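Local coordinates for tryptophan synthase alpha chain (Aquifex aeolicus, PDB 2EKC), which probably cleaves indoleglycerol phosphate to indole and glyceraldehyde 3-phosphate, as the alpha subunit of tryptophan synthase in the last step of tryptophan biosynthesis, at residues I123-I127 against V147-V151. Numbering follows the deposited sequence.
Sequences IDGFI and VLSFV
Ser149 joins Gly125 and its neighbours as parallel strand pairing in a TIM barrel does, one residue bonding to both sides of its partner. Its N gives a nearly straight hydrogen bond (168°) to Asp124 O at 2.9 Å, in the carbonyl plane on a lone pair; its O receives Phe126 N at 3.2 Å. Between these bonds Gly125 brings its CA to 3.2 Å from Ser149 O. Further along, a water takes over: it donates to Phe126 O and accepts from Val151 N, both at 2.8 Å. A second water bridges Asp124 O and Val147 O.

Leu148 illustrates the outer layer, facing helices 111-120 and 133-145. From CB, chi1 of -71° sets CG anti to the carbonyl carbon, and the branches part there. CD1 reaches the far end of the Phe126 ring, 3.7 Å from CZ, meeting it obliquely; CD2 turns toward Ile123, 3.5 Å from its O and 4.3 Å from its CG2. Met143 of helix 133-145, which connects the strands of this beta-alpha-beta unit, touches both Leu148 and Phe126. The Asp124 carboxylate forms salt bridges with Arg3 and Arg89 and accepts a hydrogen bond from Phe97 N.

Chemically, two direct bonds and two water bridges link the facing backbones, so the segments pair directly only around Gly125 and Ser149, while Leu148 and Phe126 pack between this seam and the helices.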
loop_
_atom_site.group_PDB
_atom_site.type_symbol
_atom_site.label_atom_id
_atom_site.label_comp_id
_atom_site.label_asym_id
_atom_site.label_seq_id
_atom_site.Cartn_x
_atom_site.Cartn_y
_atom_site.Cartn_z
ATOM N N ILE A 123 8.994 8.983 1.353
ATOM C CA ILE A 123 7.822 8.229 1.805
ATOM C C ILE A 123 6.704 9.196 2.187
ATOM O O ILE A 123 6.942 10.203 2.852
ATOM C CB ILE A 123 8.156 7.325 3.020
ATOM C CG1 ILE A 123 9.185 6.259 2.621
ATOM C CG2 ILE A 123 6.885 6.662 3.542
ATOM C CD1 ILE A 123 8.693 5.286 1.544
ATOM N N ASP A 124 5.483 8.891 1.758
ATOM C CA ASP A 124 4.341 9.746 2.053
ATOM C C ASP A 124 3.543 9.298 3.268
ATOM O O ASP A 124 2.972 10.129 3.971
ATOM C CB ASP A 124 3.418 9.819 0.839
ATOM C CG ASP A 124 4.041 10.573 -0.306
ATOM O OD1 ASP A 124 4.321 11.776 -0.129
ATOM O OD2 ASP A 124 4.260 9.964 -1.371
ATOM N N GLY A 125 3.497 7.989 3.503
ATOM C CA GLY A 125 2.762 7.466 4.645
ATOM C C GLY A 125 3.106 6.012 4.909
ATOM O O GLY A 125 3.910 5.428 4.183
ATOM N N PHE A 126 2.508 5.428 5.946
ATOM C CA PHE A 126 2.764 4.028 6.285
ATOM C C PHE A 126 1.510 3.170 6.267
ATOM O O PHE A 126 0.390 3.665 6.362
ATOM C CB PHE A 126 3.328 3.864 7.713
ATOM C CG PHE A 126 4.645 4.557 7.976
ATOM C CD1 PHE A 126 5.515 4.893 6.946
ATOM C CD2 PHE A 126 5.030 4.825 9.294
ATOM C CE1 PHE A 126 6.755 5.486 7.224
ATOM C CE2 PHE A 126 6.259 5.414 9.585
ATOM C CZ PHE A 126 7.127 5.747 8.545
ATOM N N ILE A 127 1.730 1.865 6.152
ATOM C CA ILE A 127 0.677 0.864 6.257
ATOM C C ILE A 127 1.344 -0.140 7.184
ATOM O O ILE A 127 2.306 -0.803 6.799
ATOM C CB ILE A 127 0.337 0.162 4.933
ATOM C CG1 ILE A 127 -0.474 1.097 4.037
ATOM C CG2 ILE A 127 -0.477 -1.103 5.224
ATOM C CD1 ILE A 127 -0.887 0.468 2.728
ATOM N N VAL A 147 4.818 14.622 9.314
ATOM C CA VAL A 147 3.896 14.715 8.192
ATOM C C VAL A 147 3.893 13.449 7.337
ATOM O O VAL A 147 4.090 13.497 6.119
ATOM C CB VAL A 147 4.235 15.934 7.296
ATOM C CG1 VAL A 147 3.097 16.207 6.329
ATOM C CG2 VAL A 147 4.502 17.162 8.166
ATOM N N LEU A 148 3.689 12.315 7.999
ATOM C CA LEU A 148 3.602 11.018 7.337
ATOM C C LEU A 148 2.148 10.585 7.523
ATOM O O LEU A 148 1.656 10.503 8.649
ATOM C CB LEU A 148 4.543 10.016 7.999
ATOM C CG LEU A 148 6.027 10.271 7.748
ATOM C CD1 LEU A 148 6.867 9.417 8.677
ATOM C CD2 LEU A 148 6.345 9.970 6.290
ATOM N N SER A 149 1.466 10.320 6.415
ATOM C CA SER A 149 0.060 9.951 6.440
ATOM C C SER A 149 -0.237 8.613 7.120
ATOM O O SER A 149 0.326 7.579 6.766
ATOM C CB SER A 149 -0.476 9.944 5.006
ATOM O OG SER A 149 -1.882 10.016 4.979
ATOM N N PHE A 150 -1.131 8.646 8.101
ATOM C CA PHE A 150 -1.518 7.436 8.813
ATOM C C PHE A 150 -2.686 6.779 8.074
ATOM O O PHE A 150 -3.723 7.402 7.841
ATOM C CB PHE A 150 -1.937 7.765 10.250
ATOM C CG PHE A 150 -2.235 6.553 11.081
ATOM C CD1 PHE A 150 -1.206 5.738 11.537
ATOM C CD2 PHE A 150 -3.549 6.206 11.384
ATOM C CE1 PHE A 150 -1.482 4.593 12.286
ATOM C CE2 PHE A 150 -3.837 5.066 12.129
ATOM C CZ PHE A 150 -2.802 4.256 12.581
ATOM N N VAL A 151 -2.508 5.516 7.707
ATOM C CA VAL A 151 -3.535 4.776 6.984
ATOM C C VAL A 151 -4.084 3.636 7.846
ATOM O O VAL A 151 -3.465 2.583 7.961
ATOM C CB VAL A 151 -2.956 4.192 5.679
ATOM C CG1 VAL A 151 -4.033 3.426 4.924
ATOM C CG2 VAL A 151 -2.391 5.322 4.815
HETATM O O HOH W 1 2.416 12.643 3.734
HETATM O O HOH W 2 -0.303 4.348 8.959
#